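Local coordinates for beta-galactosidase (Bacillus circulans, PDB 4MAD), which probably hydrolyses terminal non-reducing beta-D-galactose residues in beta-D-galactosides, as a family 35 glycoside hydrolase, at residues A[42-47]-A[562-567]; A[352-357]-A[524-529]. All coordinates share one frame; numbering follows the deposited sequence.

Interaction 1: residues A[42-47]-A[562-567]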
loop_
_atom_site.group_PDB
_atom_site.type_symbol
_atom_site.label_atom_id
_atom_site.label_comp_id
_atom_site.label_asym_id
_atom_site.label_seq_id
_atom_site.Cartn_x
_atom_site.Cartn_y
_atom_site.Cartn_z
ATOM N N ARG A 42 -6.817 -1.693 4.243
ATOM C CA ARG A 42 -6.149 -0.635 4.960
ATOM C C ARG A 42 -6.710 -0.302 6.365
ATOM O O ARG A 42 -6.234 0.563 6.987
ATOM C CB ARG A 42 -6.051 0.590 4.088
ATOM C CG ARG A 42 -4.952 0.477 3.075
ATOM C CD ARG A 42 -4.907 1.607 2.080
ATOM N NE ARG A 42 -3.594 1.837 1.533
ATOM C CZ ARG A 42 -3.309 2.073 0.260
ATOM N NH1 ARG A 42 -4.267 2.148 -0.622
ATOM N NH2 ARG A 42 -2.060 2.293 -0.096
ATOM N N THR A 43 -7.731 -1.030 6.813
ATOM C CA THR A 43 -8.272 -0.874 8.149
ATOM C C THR A 43 -8.537 -2.260 8.746
ATOM O O THR A 43 -8.948 -3.095 8.070
ATOM C CB THR A 43 -9.531 -0.014 8.106
ATOM O OG1 THR A 43 -9.168 1.303 7.722
ATOM C CG2 THR A 43 -10.232 -0.029 9.429
ATOM N N VAL A 44 -8.278 -2.461 10.011
ATOM C CA VAL A 44 -8.534 -3.788 10.581
ATOM C C VAL A 44 -10.029 -4.098 10.523
ATOM O O VAL A 44 -10.812 -3.222 10.689
ATOM C CB VAL A 44 -8.069 -3.919 12.064
ATOM C CG1 VAL A 44 -6.574 -3.906 12.146
ATOM C CG2 VAL A 44 -8.681 -2.834 12.905
ATOM N N PRO A 45 -10.409 -5.358 10.355
ATOM C CA PRO A 45 -11.808 -5.697 10.119
ATOM C C PRO A 45 -12.770 -5.319 11.235
ATOM O O PRO A 45 -13.889 -4.991 10.996
ATOM C CB PRO A 45 -11.788 -7.204 9.915
ATOM C CG PRO A 45 -10.478 -7.621 10.079
ATOM C CD PRO A 45 -9.554 -6.507 10.119
ATOM N N GLU A 46 -12.278 -5.295 12.447
ATOM C CA GLU A 46 -13.090 -4.977 13.607
ATOM C C GLU A 46 -13.703 -3.588 13.456
ATOM O O GLU A 46 -14.726 -3.321 13.982
ATOM C CB GLU A 46 -12.239 -5.059 14.855
ATOM C CG GLU A 46 -11.887 -6.462 15.187
ATOM C CD GLU A 46 -10.664 -6.997 14.486
ATOM O OE1 GLU A 46 -9.959 -6.256 13.853
ATOM O OE2 GLU A 46 -10.408 -8.173 14.660
ATOM N N TYR A 47 -12.981 -2.742 12.715
ATOM C CA TYR A 47 -13.335 -1.355 12.498
ATOM C C TYR A 47 -14.057 -1.008 11.175
ATOM O O TYR A 47 -14.462 0.103 10.975
ATOM C CB TYR A 47 -12.111 -0.463 12.703
ATOM C CG TYR A 47 -11.589 -0.318 14.115
ATOM C CD1 TYR A 47 -12.412 -0.472 15.207
ATOM C CD2 TYR A 47 -10.294 0.049 14.350
ATOM C CE1 TYR A 47 -11.946 -0.314 16.456
ATOM C CE2 TYR A 47 -9.832 0.223 15.604
ATOM C CZ TYR A 47 -10.652 0.027 16.665
ATOM O OH TYR A 47 -10.245 0.215 17.949
ATOM N N PRO A 562 -3.973 -0.151 16.359
ATOM C CA PRO A 562 -5.376 -0.423 16.559
ATOM C C PRO A 562 -5.619 -1.257 17.816
ATOM O O PRO A 562 -4.904 -2.161 18.071
ATOM C CB PRO A 562 -5.748 -1.243 15.325
ATOM C CG PRO A 562 -4.752 -0.957 14.375
ATOM C CD PRO A 562 -3.515 -0.704 15.095
ATOM N N ALA A 563 -6.708 -1.002 18.508
ATOM C CA ALA A 563 -6.937 -1.714 19.738
ATOM C C ALA A 563 -6.948 -3.236 19.572
ATOM O O ALA A 563 -6.513 -3.929 20.449
ATOM C CB ALA A 563 -8.186 -1.271 20.343
ATOM N N PRO A 564 -7.437 -3.745 18.461
ATOM C CA PRO A 564 -7.555 -5.197 18.288
ATOM C C PRO A 564 -6.240 -5.943 18.316
ATOM O O PRO A 564 -6.230 -7.103 18.538
ATOM C CB PRO A 564 -8.202 -5.314 16.948
ATOM C CG PRO A 564 -9.102 -4.145 16.909
ATOM C CD PRO A 564 -8.294 -3.050 17.502
ATOM N N PHE A 565 -5.166 -5.241 18.012
ATOM C CA PHE A 565 -3.835 -5.744 18.101
ATOM C C PHE A 565 -3.406 -6.028 19.568
ATOM O O PHE A 565 -2.541 -6.791 19.809
ATOM C CB PHE A 565 -2.886 -4.779 17.426
ATOM C CG PHE A 565 -2.939 -4.793 15.902
ATOM C CD1 PHE A 565 -3.808 -5.582 15.212
ATOM C CD2 PHE A 565 -2.097 -3.996 15.181
ATOM C CE1 PHE A 565 -3.830 -5.562 13.867
ATOM C CE2 PHE A 565 -2.113 -3.999 13.864
ATOM C CZ PHE A 565 -2.988 -4.768 13.198
ATOM N N LEU A 566 -3.979 -5.281 20.490
ATOM C CA LEU A 566 -3.768 -5.380 21.924
ATOM C C LEU A 566 -4.694 -6.373 22.671
ATOM O O LEU A 566 -5.705 -6.766 22.177
ATOM C CB LEU A 566 -3.916 -4.012 22.576
ATOM C CG LEU A 566 -2.940 -2.895 22.198
ATOM C CD1 LEU A 566 -3.268 -1.551 22.743
ATOM C CD2 LEU A 566 -1.585 -3.290 22.548
ATOM N N GLN A 567 -4.253 -6.755 23.854
ATOM C CA GLN A 567 -5.020 -7.585 24.744
ATOM C C GLN A 567 -4.827 -7.161 26.176
ATOM O O GLN A 567 -3.855 -6.546 26.530
ATOM C CB GLN A 567 -4.685 -9.046 24.579
ATOM C CG GLN A 567 -3.329 -9.438 25.043
ATOM C CD GLN A 567 -2.948 -10.799 24.511
ATOM O OE1 GLN A 567 -2.954 -11.014 23.323
ATOM N NE2 GLN A 567 -2.649 -11.705 25.375
#
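Val-44, Glu-46 and Tyr-47 meet Pro-562, Ala-563, Pro-564 and Phe-565 mainly through side chains, with no hydrogen bond between the segments. Val-44 sets CG1 anti to its carbonyl carbon (chi1 -70°), which brings this methyl obliquely up to the Phe-565 ring, 3.6 Å from CE1, while CG2 takes the crowded position between N and C and lies 4.1 Å from Pro-562 CB. The Phe-565 ring in turn carries Pro-562 CG over one face, near its rim. Segment 42-47 belongs to the loop between strand 34-38, the first of the (beta/alpha)8 barrel, and helix 48-58; 562-567 follows strand 558-561 of the galactose-binding domain and holds the 3-10 turn 563-565, so the contact joins catalytic barrel to beta domain. Glu-46 bends at chi2 (86°), which lays its carboxylate alongside the Pro-564 ring, the two side chains running in opposite directions; Glu-46 OE1 stands 3.7 Å from Pro-564 CB. Tyr-47 crosses the same proline obliquely, its CZ 4.0 Å from Pro-564 CD. Its hydroxyl reaches past to Ala-563, Tyr-47 OH lying 3.5 Å from Ala-563 CB, and hydrogen-bonds Asp-527. An alanine in place of Tyr-47 would remove both ring and hydroxyl and would probably loosen the packing on Pro-564 and Ala-563 and cost Asp-527 a partner. Backbone bonds Tyr-47 N to Val-44 O and Phe-565 N to Pro-562 O tighten the two turns.

Interaction 2: residues A[352-357]-A[524-529]; sequences PKRLFG and KAADTF
Backbone bonds between 352-357 and 524-529 centre on a single beta bridge that pairs Lys-353 with Asp-527. Arg-354 N donates to Asp-527 O at 3.0 Å, nearly along the C=O axis. The return bond from Asp-527 N to Pro-352 O is weak, 3.3 Å long and bent to 141°. A water bridges the same pair, donating to Pro-352 O and sharing the N-H of Asp-527. Among polar side chains, Lys-353 and Asp-527 run side by side in the same direction; the lysine chain, bent at chi2 and chi4, brings Lys-353 NZ to 3.1 Å from Asp-527 OD2, on its anti lone pair, in a salt bridge. NZ also bonds Ile-351 O, and the other carboxylate oxygen, OD1, is held by Tyr-47 and Ala-563. Thr-528 holds OG1 anti to its backbone N (chi1 -170°), 3.0 Å from Arg-354 O and also within bonding range of Val-588 O. Residues 352-356 lead into strand 357-366 of the antiparallel sheet that includes the galactose-binding region, and Phe-356 with Gly-357 forms a classic beta bulge opposite Phe-587 of strand 584-588. Around the aromatic rings, Phe-356 turns its edge to Thr-528 CB and to Lys-524 O, the latter 3.8 Å from Phe-356 CZ, while Leu-520 and Val-522 of strand 514-522 also touch the ring. Lys-353 CG meets the edge of the Phe-529 ring, 4.0 Å from CE2. Arg-354 CG rests 3.5 Å from Ala-526 CB before the chain bends back to bond NH1 to Lys-353 O.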
loop_
_atom_site.group_PDB
_atom_site.type_symbol
_atom_site.label_atom_id
_atom_site.label_comp_id
_atom_site.label_asym_id
_atom_site.label_seq_id
_atom_site.Cartn_x
_atom_site.Cartn_y
_atom_site.Cartn_z
ATOM N N PRO A 352 -12.169 5.272 21.734
ATOM C CA PRO A 352 -11.235 5.876 22.653
ATOM C C PRO A 352 -9.776 5.687 22.239
ATOM O O PRO A 352 -9.442 4.695 21.713
ATOM C CB PRO A 352 -11.496 5.126 23.941
ATOM C CG PRO A 352 -12.845 4.703 23.858
ATOM C CD PRO A 352 -13.114 4.401 22.434
ATOM N N LYS A 353 -8.986 6.707 22.492
ATOM C CA LYS A 353 -7.532 6.678 22.375
ATOM C C LYS A 353 -6.896 6.841 23.759
ATOM O O LYS A 353 -7.331 7.622 24.499
ATOM C CB LYS A 353 -7.065 7.774 21.451
ATOM C CG LYS A 353 -7.221 7.408 19.994
ATOM C CD LYS A 353 -8.122 8.260 19.264
ATOM C CE LYS A 353 -8.652 7.634 17.911
ATOM N NZ LYS A 353 -9.544 6.379 18.010
ATOM N N ARG A 354 -5.853 6.081 24.061
ATOM C CA ARG A 354 -5.177 6.130 25.353
ATOM C C ARG A 354 -3.685 6.245 25.201
ATOM O O ARG A 354 -3.154 5.813 24.212
ATOM C CB ARG A 354 -5.499 4.899 26.161
ATOM C CG ARG A 354 -6.952 4.783 26.498
ATOM C CD ARG A 354 -7.358 5.885 27.416
ATOM N NE ARG A 354 -8.729 5.765 27.873
ATOM C CZ ARG A 354 -9.718 6.474 27.391
ATOM N NH1 ARG A 354 -9.483 7.337 26.467
ATOM N NH2 ARG A 354 -10.935 6.293 27.833
ATOM N N LEU A 355 -3.025 6.867 26.149
ATOM C CA LEU A 355 -1.591 6.753 26.274
ATOM C C LEU A 355 -1.330 5.542 27.136
ATOM O O LEU A 355 -2.072 5.289 28.014
ATOM C CB LEU A 355 -0.952 7.891 27.026
ATOM C CG LEU A 355 -1.048 9.339 26.739
ATOM C CD1 LEU A 355 -2.224 9.855 27.380
ATOM C CD2 LEU A 355 0.118 10.001 27.254
ATOM N N PHE A 356 -0.265 4.827 26.878
ATOM C CA PHE A 356 0.121 3.741 27.726
ATOM C C PHE A 356 1.499 3.904 28.340
ATOM O O PHE A 356 1.918 3.083 29.069
ATOM C CB PHE A 356 -0.001 2.412 27.014
ATOM C CG PHE A 356 -1.412 1.957 26.788
ATOM C CD1 PHE A 356 -2.094 1.256 27.754
ATOM C CD2 PHE A 356 -2.018 2.131 25.599
ATOM C CE1 PHE A 356 -3.322 0.821 27.524
ATOM C CE2 PHE A 356 -3.263 1.688 25.376
ATOM C CZ PHE A 356 -3.917 1.032 26.326
ATOM N N GLY A 357 2.187 4.974 28.001
ATOM C CA GLY A 357 3.396 5.339 28.647
ATOM C C GLY A 357 4.610 4.596 28.154
ATOM O O GLY A 357 4.554 3.955 27.155
ATOM N N LYS A 524 -7.131 -2.038 29.805
ATOM C CA LYS A 524 -8.145 -2.281 28.808
ATOM C C LYS A 524 -7.629 -1.838 27.443
ATOM O O LYS A 524 -7.144 -0.776 27.335
ATOM C CB LYS A 524 -9.337 -1.437 29.142
ATOM C CG LYS A 524 -10.472 -1.567 28.214
ATOM C CD LYS A 524 -11.449 -0.524 28.550
ATOM C CE LYS A 524 -12.727 -0.736 27.859
ATOM N NZ LYS A 524 -13.621 0.300 28.282
ATOM N N ALA A 525 -7.769 -2.647 26.429
ATOM C CA ALA A 525 -7.260 -2.286 25.122
ATOM C C ALA A 525 -7.922 -1.015 24.566
ATOM O O ALA A 525 -9.088 -0.857 24.692
ATOM C CB ALA A 525 -7.467 -3.369 24.225
ATOM N N ALA A 526 -7.146 -0.122 23.989
ATOM C CA ALA A 526 -7.695 1.065 23.376
ATOM C C ALA A 526 -6.745 1.475 22.244
ATOM O O ALA A 526 -5.644 1.061 22.250
ATOM C CB ALA A 526 -7.779 2.135 24.332
ATOM N N ASP A 527 -7.184 2.284 21.303
ATOM C CA ASP A 527 -6.306 2.702 20.233
ATOM C C ASP A 527 -5.190 3.514 20.819
ATOM O O ASP A 527 -5.351 4.143 21.770
ATOM C CB ASP A 527 -7.019 3.552 19.194
ATOM C CG ASP A 527 -7.946 2.781 18.303
ATOM O OD1 ASP A 527 -7.978 1.571 18.328
ATOM O OD2 ASP A 527 -8.659 3.444 17.589
ATOM N N THR A 528 -4.031 3.425 20.221
ATOM C CA THR A 528 -2.873 4.111 20.718
ATOM C C THR A 528 -1.825 4.298 19.632
ATOM O O THR A 528 -1.980 3.779 18.578
ATOM C CB THR A 528 -2.252 3.423 21.958
ATOM O OG1 THR A 528 -1.269 4.240 22.542
ATOM C CG2 THR A 528 -1.644 2.134 21.583
ATOM N N PHE A 529 -0.791 5.054 19.943
ATOM C CA PHE A 529 0.249 5.347 18.989
ATOM C C PHE A 529 1.620 5.224 19.615
ATOM O O PHE A 529 1.819 5.670 20.687
ATOM C CB PHE A 529 0.070 6.727 18.412
ATOM C CG PHE A 529 -1.326 7.007 17.916
ATOM C CD1 PHE A 529 -1.647 6.903 16.582
ATOM C CD2 PHE A 529 -2.333 7.400 18.776
ATOM C CE1 PHE A 529 -2.875 7.154 16.143
ATOM C CE2 PHE A 529 -3.569 7.658 18.296
ATOM C CZ PHE A 529 -3.830 7.507 16.983
HETATM O O HOH W 1 -10.349 2.209 21.933
#

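Asp-527 ties the two contacts together, their centres about 12 Å apart. Its OD2 serves the salt bridge of interaction 2, while OD1 lies 2.7 Å from Tyr-47 OH and 2.9 Å from Ala-563 N, probable hydrogen bonds to both segments of interaction 1. A carboxylate gripped this way would probably stay ionised. Packing adds to the join: Ala-563 CB sits 3.6 Å from Ala-526 C, and Leu-566 CD1 the same distance from Ala-526 O. Interaction 1 bridges barrel and galactose-binding domain; interaction 2 joins the segment entering strand 357-366 to the one entering strand 528-531. Both lie away from the predicted catalytic pair, Glu-171 and Glu-247, and from the bound 2-(2-methoxyethoxy)ethanol pockets.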